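Local coordinates for DNA repair protein rhp9/CRB2 (Schizosaccharomyces pombe, PDB 2FHD) that probably recognises methylated histone H4 through tandem tudor domains in the DNA damage response, at residues A[8-13]-A[141-146]; A[15-20]-A[56-61]; A[84-89]-A[114-119]; A[104-109]-A[120-125]. All blocks are in the same frame, centred on the assembly; numbering follows the deposited sequence. Where two conformers were deposited one is given.

Along the chain, contact 1 spans all the others: its segments, 8-13 and 141-146, enclose contact 2, which closes before the interlocked contacts 3 and 4 begin. Contacts 1 and 2 share the first five-stranded antiparallel sheet, where strands 11-15 and 59-61 are neighbours, and their centres are about 15 Å apart. Contacts 3 and 4 belong to the second sheet, of the same strand order, with centres about 8 Å apart and strand 105-110 lying between 80-86 and 113-118. Contacts 2 and 4 lie about 17 Å apart, centre to centre. This spacing fits two tudor barrels side by side, with the C-terminal tail returning to the first.

Contact 1: residues A[8-13]-A[141-146]; sequences FKNRVL and TLKDMK. With PO4 (phosphate ion), chain F.
The amide of Asn-10 overlaps the aliphatic stem of Lys-143, the two side chains sliding past each other in opposite directions. Asn-10 ND2 does the touching, 3.4 Å from CD of Lys-143, with CG of the same lysine a little further back. This is contact with methylene carbons and not a polar bond. ND2 gives a hydrogen bond to Leu-28 O in strand 23-32, which helps to set the rotation of the amide and leaves the lysine to lie against it. Lys-143 folds to fit: its chain bends at the last two torsions and also rests on Leu-28 and Pro-31.

Beside this pair, Thr-141 faces the 3-10 turn formed by 8-10. Thr-141 CG2 and OG1 lie equally far, 4.0 Å, from Lys-9 O. The methyl, anti to the backbone N, is the branch near the amide, with Thr-141 CG2 4.2 Å from Asn-10 OD1. OG1 is held by Ser-138 OG. The turn itself closes with a backbone bond from Arg-11 N to Phe-8 O (2.9 Å) and leads into strand 11-15 of the first tudor domain, over which the C-terminal tail is thereby laid.

Further along the tail, NZ of Lys-146 donates to O1 of a phosphate ion at 2.9 Å, and Arg-6 NH2 binds the same ion, which probably came from the crystallisation liquor. The two cationic groups share an anion. A second subunit also touches the tail, at Asp-144 and Lys-146. Between these two segments, by contrast, the contact is van der Waals only, made by groups whose polar partners lie in other parts of the chain.

Contact 2: residues A[15-20]-A[56-61]; sequences FFKGYP and SNQIKR
Gln-58 crosses Phe-15 obliquely, and its atoms meet the aromatic side chain one after another. CB starts beside the other CB, with 3.7 Å between Gln-58 CB and Phe-15 CB. CG, placed beside the backbone N by a chi1 of -76°, continues over the same methylene toward the ring, and from there the chain runs extended. Gln-58 CD comes to 4.1 Å from CD2 of Phe-15. At the tip Gln-58 NE2 makes the closest side-chain approach, 3.6 Å from Phe-15 CD2, with CE2 as its next neighbour. Amide and ring planes are 17° apart, so the two flat groups lie almost parallel, although the nitrogen approaches the ring obliquely. The other branch, OE1, accepts a hydrogen bond from Asn-55 N, which fixes the turn of the amide.

In the backbone, Phe-15 N donates to Gln-58 O at 2.8 Å with an N-H...O angle of 162°. This bond continues the antiparallel pairing of strands 11-15 and 59-61, the first and last strands of the first tudor domain, whose sheet follows the 4-3-2-1-5 order expected of an SH3-like barrel. Ile-59 next to it turns instead to Tyr-42, Val-44 and Val-54.

On the outer side Lys-17 crosses the glutamine at about a right angle, and Lys-17 CD is 4.1 Å from both NE2 and OE1 of Gln-58. Its chain bends at the third torsion, and NZ goes on to Thr-53 O. The Phe-15 side chain also touches Pro-126 of helix 126-129, and its ring meets that of Tyr-19 of a fourth subunit.

Contact 3: residues A[84-89]-A[114-119]; sequences KTFRST and EVTVPI
Two separate apolar touches join strand 80-86 to strand 113-118 and the 3-10 turn that follows it, within the second SH3-like tudor barrel. Strand 105-110 lies between the two strands and takes backbone hydrogen bonds from both. The segments therefore make no hydrogen bond to each other and meet by side chains alone.

The more enclosed part is where buried Ile-119 points toward the other segment. Ile-119 CD1 comes to 4.4 Å from CG2 of Thr-85, a long van der Waals distance. What encloses the pair is its surroundings: Thr-85 also touches Val-106, and Ile-119 rests on Phe-62 and Leu-64.

The looser side belongs to Phe-86 and the exposed Thr-116. A chi1 of 67° sets CG of the phenylalanine between the backbone N and the carbonyl carbon, and the ring then reaches across until Phe-86 CZ lies 4.2 Å from CG2 of Thr-116. The two side chains cross at about a right angle, meeting through one ring carbon and one methyl, a slight touch; Phe-86 packs also on Met-105, and Thr-116 on Ile-107.

Beyond the strand the backbone turns away, and Arg-87 folds back on its own loop. NE donates to Asn-102 O. Arg-87 NH1 donates both to Glu-91 O and to Thr-89 O, the last at 2.9 Å, with the nitrogen standing above the carbonyl plane, 48° out of it.

Contact 4: residues A[104-109]-A[120-125]; sequences DMVILA and STIYVA
This contact lies in the hydrophobic interior of the second tudor barrel, where strands 105-110 and 122-123 face each other without being neighbours in the sheet; strands 80-86 and 69-72 come between them in its order. Three buried aliphatic residues make the contact. CD1 of Ile-122 is the meeting point, 3.8 Å from CG1 of Val-106 and 4.2 Å from CD1 of Leu-108, so one methyl bridges alternate residues of the opposing strand. Val-106 and Ile-122 cross at about a right angle. Their CG1 atoms are 4.1 Å apart, which shows that the isoleucine approaches the valine with its methylene as well as its end.

Torsions explain the fit. In Val-106 the CG1 branch sits in the crowded position between the backbone N and the carbonyl carbon (chi1 61°), and this is the branch that touches Ile-122. Ile-122 has its first two torsions both near -60°, giving a bent chain. Around this trio, Val-117 packs on both Val-106 and Leu-108, and Val-70 lies on Leu-108.

At the start of both segments the connection becomes polar. A water donates to Asp-104 O at 2.7 Å and accepts a weak bond from Ser-120 N (3.3 Å). Asp-104 and Met-105 both face Phe-86, forming a classic beta bulge at the start of the strand, and Asp-104 OD2 is bonded to Ser-88 OG. The 3-10 turn that includes 119-121, leading from strand 113-118 into a short final strand whose first residue, Ile-122, points into the core, is characteristic of the SH3-like barrel.

Contact 1: residues A[8-13]-A[141-146]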
# COMPACT_ATOMS: atom_id res chain seq x y z
N PHE A 8 -13.68 0.31 16.04
CA PHE A 8 -14.76 1.15 15.48
C PHE A 8 -14.65 2.60 15.96
O PHE A 8 -15.03 3.51 15.25
CB PHE A 8 -16.17 0.57 15.77
CG PHE A 8 -16.58 0.60 17.26
CD1 PHE A 8 -16.39 -0.50 18.08
CD2 PHE A 8 -17.17 1.73 17.81
CE1 PHE A 8 -16.80 -0.47 19.40
CE2 PHE A 8 -17.60 1.77 19.13
CZ PHE A 8 -17.42 0.68 19.93
N LYS A 9 -14.14 2.77 17.17
CA LYS A 9 -13.86 4.07 17.79
C LYS A 9 -12.88 4.97 16.95
O LYS A 9 -12.91 6.16 17.10
CB LYS A 9 -13.31 3.80 19.19
CG LYS A 9 -14.43 3.33 20.10
CD LYS A 9 -13.98 2.53 21.33
CE LYS A 9 -15.06 2.56 22.47
NZ LYS A 9 -14.64 1.91 23.80
N ASN A 10 -12.07 4.35 16.08
CA ASN A 10 -11.32 5.04 15.02
C ASN A 10 -12.09 5.54 13.76
O ASN A 10 -11.47 6.16 12.87
CB ASN A 10 -10.16 4.20 14.51
CG ASN A 10 -9.10 4.00 15.56
OD1 ASN A 10 -9.42 3.64 16.69
ND2 ASN A 10 -7.82 4.27 15.22
N ARG A 11 -13.39 5.28 13.69
CA ARG A 11 -14.17 5.82 12.58
C ARG A 11 -14.32 7.35 12.63
O ARG A 11 -14.75 7.92 13.65
CB ARG A 11 -15.53 5.12 12.50
CG ARG A 11 -15.44 3.60 12.28
CD ARG A 11 -14.91 3.27 10.87
NE ARG A 11 -15.91 3.52 9.86
CZ ARG A 11 -15.64 3.56 8.56
NH1 ARG A 11 -14.40 3.42 8.19
NH2 ARG A 11 -16.60 3.75 7.65
N VAL A 12 -14.03 7.97 11.49
CA VAL A 12 -14.05 9.43 11.34
C VAL A 12 -14.84 9.78 10.08
O VAL A 12 -15.16 8.89 9.28
CB VAL A 12 -12.57 10.08 11.30
CG1 VAL A 12 -11.91 9.89 12.72
CG2 VAL A 12 -11.62 9.43 10.20
N LEU A 13 -15.14 11.07 9.95
CA LEU A 13 -15.52 11.70 8.73
C LEU A 13 -14.29 12.56 8.36
O LEU A 13 -13.83 13.41 9.14
CB LEU A 13 -16.78 12.56 8.96
CG LEU A 13 -18.09 11.75 9.14
CD1 LEU A 13 -19.22 12.57 9.83
CD2 LEU A 13 -18.64 11.16 7.79
N THR A 141 -9.20 8.31 21.68
CA THR A 141 -8.64 7.89 20.37
C THR A 141 -7.10 8.15 20.26
O THR A 141 -6.62 9.26 20.38
CB THR A 141 -9.46 8.52 19.17
OG1 THR A 141 -10.86 8.62 19.52
CG2 THR A 141 -9.30 7.69 17.89
N LEU A 142 -6.30 7.08 20.07
CA LEU A 142 -4.72 7.04 20.43
C LEU A 142 -4.10 5.55 20.80
O LEU A 142 -4.50 4.99 21.85
CB LEU A 142 -4.32 8.09 21.54
CG LEU A 142 -2.92 7.68 22.12
CD1 LEU A 142 -2.01 8.88 22.66
CD2 LEU A 142 -2.81 6.36 23.06
N LYS A 143 -3.16 4.91 20.02
CA LYS A 143 -2.63 5.26 18.65
C LYS A 143 -1.11 5.36 18.34
O LYS A 143 -0.33 6.04 19.02
CB LYS A 143 -3.43 6.33 17.91
CG LYS A 143 -4.70 5.64 17.27
CD LYS A 143 -5.51 6.47 16.32
CE LYS A 143 -4.65 7.06 15.33
NZ LYS A 143 -4.45 8.40 15.97
N ASP A 144 -0.72 4.69 17.25
CA ASP A 144 0.70 4.52 16.87
C ASP A 144 1.17 5.18 15.58
O ASP A 144 0.56 5.00 14.54
CB ASP A 144 0.97 3.04 16.71
CG ASP A 144 1.26 2.37 17.99
OD1 ASP A 144 2.41 2.52 18.49
OD2 ASP A 144 0.38 1.65 18.50
N MSE A 145 2.32 5.85 15.57
CA MSE A 145 2.97 6.24 14.29
C MSE A 145 3.24 5.04 13.34
O MSE A 145 3.63 3.98 13.82
CB MSE A 145 4.30 6.96 14.54
CG MSE A 145 4.22 8.18 15.42
SE MSE A 145 3.61 9.75 14.49
CE MSE A 145 4.74 9.62 12.66
N LYS A 146 3.06 5.18 12.01
CA LYS A 146 3.49 4.12 11.09
C LYS A 146 5.02 3.86 11.30
O LYS A 146 5.79 4.81 11.39
CB LYS A 146 3.16 4.48 9.65
CG LYS A 146 1.67 4.72 9.31
CD LYS A 146 0.93 3.56 8.60
CE LYS A 146 0.34 2.59 9.65
NZ LYS A 146 -0.85 1.79 9.19
P PO4 F . -0.58 -1.95 10.79
O1 PO4 F . -1.51 -0.93 10.12
O2 PO4 F . 0.68 -1.23 11.29
O3 PO4 F . -1.25 -2.66 11.97
O4 PO4 F . -0.27 -3.06 9.77

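Contact 2: residues A[15-20]-A[56-61]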
# COMPACT_ATOMS: atom_id res chain seq x y z
N PHE A 15 -12.04 14.78 5.41
CA PHE A 15 -12.18 15.58 4.19
C PHE A 15 -11.48 14.89 3.04
O PHE A 15 -10.28 14.64 3.14
CB PHE A 15 -11.53 16.93 4.40
CG PHE A 15 -11.53 17.82 3.17
CD1 PHE A 15 -12.70 18.41 2.72
CD2 PHE A 15 -10.33 18.09 2.48
CE1 PHE A 15 -12.70 19.28 1.58
CE2 PHE A 15 -10.33 18.95 1.32
CZ PHE A 15 -11.50 19.58 0.91
N PHE A 16 -12.20 14.61 1.97
CA PHE A 16 -11.63 14.03 0.79
C PHE A 16 -11.11 15.14 -0.12
O PHE A 16 -11.88 15.97 -0.63
CB PHE A 16 -12.63 13.11 0.09
CG PHE A 16 -12.09 12.49 -1.17
CD1 PHE A 16 -11.15 11.46 -1.11
CD2 PHE A 16 -12.49 12.97 -2.43
CE1 PHE A 16 -10.62 10.88 -2.31
CE2 PHE A 16 -11.98 12.40 -3.61
CZ PHE A 16 -11.03 11.34 -3.54
N LYS A 17 -9.79 15.12 -0.29
CA LYS A 17 -8.97 16.21 -0.85
C LYS A 17 -8.96 16.26 -2.38
O LYS A 17 -8.62 17.31 -2.97
CB LYS A 17 -7.54 16.15 -0.29
CG LYS A 17 -7.37 16.91 1.07
CD LYS A 17 -6.21 16.48 1.94
CE LYS A 17 -5.07 16.01 1.13
NZ LYS A 17 -3.92 15.82 2.06
N GLY A 18 -9.35 15.11 -2.98
CA GLY A 18 -9.66 14.97 -4.41
C GLY A 18 -10.99 15.63 -4.77
O GLY A 18 -11.56 16.36 -3.95
N TYR A 19 -11.51 15.35 -5.97
CA TYR A 19 -12.37 16.36 -6.62
C TYR A 19 -13.84 16.18 -7.04
O TYR A 19 -14.23 16.67 -8.12
CB TYR A 19 -11.61 17.14 -7.72
CG TYR A 19 -11.13 18.54 -7.29
CD1 TYR A 19 -10.91 19.57 -8.26
CD2 TYR A 19 -10.90 18.85 -5.93
CE1 TYR A 19 -10.47 20.85 -7.88
CE2 TYR A 19 -10.46 20.11 -5.53
CZ TYR A 19 -10.24 21.10 -6.50
OH TYR A 19 -9.81 22.34 -6.07
N PRO A 20 -14.64 15.45 -6.24
CA PRO A 20 -15.78 16.17 -5.58
C PRO A 20 -15.35 16.37 -4.06
O PRO A 20 -14.97 15.38 -3.43
CB PRO A 20 -16.96 15.17 -5.74
CG PRO A 20 -16.23 13.73 -5.55
CD PRO A 20 -14.72 13.97 -6.06
N SER A 56 -5.79 18.54 11.22
CA SER A 56 -6.74 18.42 12.35
C SER A 56 -8.02 19.21 12.07
O SER A 56 -9.01 19.03 12.72
CB SER A 56 -6.11 18.95 13.63
OG SER A 56 -6.09 20.38 13.56
N ASN A 57 -7.96 20.10 11.09
CA ASN A 57 -9.11 20.79 10.56
C ASN A 57 -9.89 19.99 9.48
O ASN A 57 -10.85 20.49 8.92
CB ASN A 57 -8.63 22.06 9.83
CG ASN A 57 -8.29 23.19 10.78
OD1 ASN A 57 -8.75 23.26 11.92
ND2 ASN A 57 -7.43 24.08 10.32
N GLN A 58 -9.46 18.79 9.17
CA GLN A 58 -10.06 18.08 8.08
C GLN A 58 -10.62 16.74 8.55
O GLN A 58 -10.83 15.87 7.71
CB GLN A 58 -9.01 17.91 6.99
CG GLN A 58 -8.75 19.20 6.19
CD GLN A 58 -7.50 19.08 5.27
OE1 GLN A 58 -6.55 18.39 5.59
NE2 GLN A 58 -7.55 19.71 4.13
N ILE A 59 -10.96 16.62 9.86
CA ILE A 59 -11.31 15.34 10.41
C ILE A 59 -12.19 15.53 11.63
O ILE A 59 -11.94 16.41 12.47
CB ILE A 59 -10.02 14.50 10.72
CG1 ILE A 59 -10.30 13.07 11.08
CG2 ILE A 59 -9.17 15.06 11.89
CD1 ILE A 59 -9.01 12.22 11.12
N LYS A 60 -13.25 14.72 11.70
CA LYS A 60 -14.19 14.71 12.84
C LYS A 60 -14.39 13.27 13.29
O LYS A 60 -14.29 12.39 12.46
CB LYS A 60 -15.54 15.25 12.37
CG LYS A 60 -15.53 16.69 11.94
CD LYS A 60 -15.50 17.66 13.19
CE LYS A 60 -15.26 19.04 12.75
NZ LYS A 60 -15.14 19.95 13.96
N ARG A 61 -14.72 13.03 14.55
CA ARG A 61 -15.23 11.73 14.97
C ARG A 61 -16.51 11.41 14.14
O ARG A 61 -17.32 12.27 13.93
CB ARG A 61 -15.66 11.78 16.44
CG ARG A 61 -14.72 11.22 17.51
CD ARG A 61 -15.49 10.30 18.54
NE ARG A 61 -14.53 9.27 19.02
CZ ARG A 61 -14.82 8.01 19.39
NH1 ARG A 61 -16.07 7.54 19.44
NH2 ARG A 61 -13.85 7.20 19.76

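Contact 3: residues A[84-89]-A[114-119]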
# COMPACT_ATOMS: atom_id res chain seq x y z
N LYS A 84 -31.96 9.95 14.07
CA LYS A 84 -31.40 9.06 15.10
C LYS A 84 -30.50 8.03 14.46
O LYS A 84 -30.75 7.60 13.35
CB LYS A 84 -32.55 8.34 15.87
CG LYS A 84 -32.11 7.33 16.97
CD LYS A 84 -33.17 6.99 18.05
CE LYS A 84 -33.07 7.96 19.29
NZ LYS A 84 -31.74 7.69 20.07
N THR A 85 -29.42 7.64 15.11
CA THR A 85 -28.59 6.54 14.62
C THR A 85 -28.85 5.36 15.60
O THR A 85 -29.18 5.58 16.80
CB THR A 85 -27.10 6.90 14.74
OG1 THR A 85 -26.92 7.32 16.09
CG2 THR A 85 -26.67 8.09 13.80
N PHE A 86 -28.73 4.13 15.09
CA PHE A 86 -28.91 2.97 15.89
C PHE A 86 -28.13 1.81 15.33
O PHE A 86 -27.67 1.88 14.20
CB PHE A 86 -30.43 2.68 16.07
CG PHE A 86 -31.15 2.27 14.81
CD1 PHE A 86 -31.73 3.21 13.99
CD2 PHE A 86 -31.28 0.92 14.47
CE1 PHE A 86 -32.45 2.84 12.86
CE2 PHE A 86 -32.01 0.53 13.32
CZ PHE A 86 -32.58 1.52 12.48
N ARG A 87 -27.96 0.75 16.14
CA ARG A 87 -27.43 -0.52 15.67
C ARG A 87 -28.53 -1.60 15.38
O ARG A 87 -29.28 -2.03 16.26
CB ARG A 87 -26.34 -1.01 16.65
CG ARG A 87 -25.50 -2.16 16.09
CD ARG A 87 -24.55 -2.76 17.13
NE ARG A 87 -23.29 -2.83 16.42
CZ ARG A 87 -22.80 -3.90 15.77
NH1 ARG A 87 -23.42 -5.09 15.80
NH2 ARG A 87 -21.63 -3.77 15.15
N SER A 88 -28.60 -2.04 14.13
CA SER A 88 -29.68 -2.90 13.70
C SER A 88 -29.46 -4.35 14.08
O SER A 88 -30.33 -5.18 13.89
CB SER A 88 -29.86 -2.86 12.17
OG SER A 88 -28.81 -3.60 11.56
N THR A 89 -28.30 -4.69 14.58
CA THR A 89 -28.01 -6.09 14.73
C THR A 89 -26.98 -6.33 15.79
O THR A 89 -26.26 -5.43 16.21
CB THR A 89 -27.48 -6.70 13.44
OG1 THR A 89 -27.35 -8.11 13.66
CG2 THR A 89 -26.11 -6.11 13.14
N GLU A 114 -39.26 10.78 6.60
CA GLU A 114 -38.12 10.05 7.13
C GLU A 114 -37.85 8.84 6.27
O GLU A 114 -38.81 8.22 5.72
CB GLU A 114 -38.40 9.60 8.57
CG GLU A 114 -38.74 10.76 9.45
CD GLU A 114 -38.87 10.40 10.87
OE1 GLU A 114 -39.37 9.33 11.20
OE2 GLU A 114 -38.48 11.20 11.72
N VAL A 115 -36.55 8.52 6.19
CA VAL A 115 -36.03 7.37 5.49
C VAL A 115 -34.97 6.81 6.38
O VAL A 115 -34.20 7.57 6.99
CB VAL A 115 -35.29 7.79 4.17
CG1 VAL A 115 -34.84 6.53 3.36
CG2 VAL A 115 -36.15 8.49 3.33
N THR A 116 -34.85 5.49 6.38
CA THR A 116 -33.81 4.78 7.14
C THR A 116 -32.75 4.31 6.15
O THR A 116 -33.10 3.74 5.14
CB THR A 116 -34.37 3.60 7.86
OG1 THR A 116 -35.28 4.06 8.84
CG2 THR A 116 -33.27 2.80 8.56
N VAL A 117 -31.47 4.59 6.43
CA VAL A 117 -30.41 4.32 5.46
C VAL A 117 -29.16 3.77 6.22
O VAL A 117 -29.04 4.02 7.43
CB VAL A 117 -30.20 5.67 4.74
CG1 VAL A 117 -28.84 6.28 4.95
CG2 VAL A 117 -30.83 5.73 3.29
N PRO A 118 -28.29 2.99 5.56
CA PRO A 118 -27.04 2.61 6.24
C PRO A 118 -26.16 3.82 6.49
O PRO A 118 -26.07 4.70 5.63
CB PRO A 118 -26.35 1.66 5.26
CG PRO A 118 -27.51 1.11 4.35
CD PRO A 118 -28.38 2.40 4.20
N ILE A 119 -25.56 3.89 7.68
CA ILE A 119 -24.68 4.96 8.14
C ILE A 119 -23.46 5.08 7.14
O ILE A 119 -22.96 6.22 6.86
CB ILE A 119 -24.29 4.57 9.64
CG1 ILE A 119 -24.53 5.65 10.75
CG2 ILE A 119 -23.01 3.83 9.73
CD1 ILE A 119 -24.22 6.89 10.33

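Contact 4: residues A[104-109]-A[120-125]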
# COMPACT_ATOMS: atom_id res chain seq x y z
N ASP A 104 -24.88 1.52 12.83
CA ASP A 104 -25.03 0.84 11.61
C ASP A 104 -25.99 1.55 10.66
O ASP A 104 -25.88 1.45 9.44
CB ASP A 104 -25.88 -0.34 12.15
CG ASP A 104 -25.84 -1.35 11.30
OD1 ASP A 104 -24.83 -1.19 10.54
OD2 ASP A 104 -26.76 -2.12 11.30
N MSE A 105 -27.04 2.14 11.26
CA MSE A 105 -28.20 2.67 10.52
C MSE A 105 -28.41 4.11 10.94
O MSE A 105 -28.17 4.50 12.08
CB MSE A 105 -29.52 1.90 10.81
CG MSE A 105 -29.46 0.41 10.40
SE MSE A 105 -29.54 0.32 8.45
CE MSE A 105 -27.97 -1.04 7.97
N VAL A 106 -28.90 4.91 10.01
CA VAL A 106 -29.34 6.22 10.40
C VAL A 106 -30.71 6.56 9.79
O VAL A 106 -30.97 6.26 8.62
CB VAL A 106 -28.24 7.29 10.05
CG1 VAL A 106 -27.98 7.30 8.59
CG2 VAL A 106 -28.64 8.68 10.61
N ILE A 107 -31.55 7.19 10.58
CA ILE A 107 -32.79 7.78 10.08
C ILE A 107 -32.60 9.31 9.78
O ILE A 107 -32.14 10.11 10.62
CB ILE A 107 -33.93 7.58 11.14
CG1 ILE A 107 -34.06 6.12 11.55
CG2 ILE A 107 -35.28 8.21 10.64
CD1 ILE A 107 -34.94 5.98 12.89
N LEU A 108 -32.95 9.67 8.55
CA LEU A 108 -32.80 10.98 7.92
C LEU A 108 -34.16 11.58 7.59
O LEU A 108 -35.05 10.84 7.18
CB LEU A 108 -32.08 10.79 6.62
CG LEU A 108 -30.65 10.30 6.81
CD1 LEU A 108 -29.94 10.22 5.46
CD2 LEU A 108 -29.89 11.23 7.78
N ALA A 109 -34.33 12.90 7.74
CA ALA A 109 -35.59 13.61 7.46
C ALA A 109 -35.38 14.68 6.44
O ALA A 109 -34.34 15.35 6.37
CB ALA A 109 -36.15 14.21 8.74
N SER A 120 -23.02 3.96 6.53
CA SER A 120 -21.85 3.98 5.58
C SER A 120 -22.08 4.80 4.30
O SER A 120 -21.12 5.15 3.58
CB SER A 120 -21.49 2.57 5.12
OG SER A 120 -22.54 1.96 4.33
N THR A 121 -23.34 5.16 4.07
CA THR A 121 -23.85 5.90 2.88
C THR A 121 -23.77 7.46 3.12
O THR A 121 -23.87 8.28 2.22
CB THR A 121 -25.31 5.33 2.76
OG1 THR A 121 -25.55 4.52 1.60
CG2 THR A 121 -26.35 6.19 3.19
N ILE A 122 -23.55 7.87 4.36
CA ILE A 122 -23.41 9.28 4.68
C ILE A 122 -22.24 9.97 4.02
O ILE A 122 -21.13 9.42 3.92
CB ILE A 122 -23.33 9.47 6.23
CG1 ILE A 122 -24.64 8.97 6.86
CG2 ILE A 122 -22.98 10.92 6.68
CD1 ILE A 122 -25.92 9.75 6.48
N TYR A 123 -22.46 11.21 3.61
CA TYR A 123 -21.34 12.09 3.26
C TYR A 123 -21.79 13.48 3.58
O TYR A 123 -22.99 13.72 3.75
CB TYR A 123 -20.89 11.93 1.82
CG TYR A 123 -21.90 12.36 0.75
CD1 TYR A 123 -21.75 13.56 0.06
CD2 TYR A 123 -22.99 11.53 0.42
CE1 TYR A 123 -22.67 13.95 -0.94
CE2 TYR A 123 -23.92 11.92 -0.58
CZ TYR A 123 -23.73 13.12 -1.26
OH TYR A 123 -24.64 13.48 -2.26
N VAL A 124 -20.83 14.40 3.75
CA VAL A 124 -21.13 15.68 4.36
C VAL A 124 -20.45 16.83 3.67
O VAL A 124 -19.24 16.77 3.36
CB VAL A 124 -20.84 15.71 5.91
CG1 VAL A 124 -21.60 16.89 6.55
CG2 VAL A 124 -21.31 14.44 6.56
N ALA A 125 -21.22 17.88 3.39
CA ALA A 125 -20.65 19.04 2.82
C ALA A 125 -19.78 19.73 3.86
O ALA A 125 -20.18 19.90 5.02
CB ALA A 125 -21.72 19.96 2.34
O HOH W 1 -23.97 0.95 7.56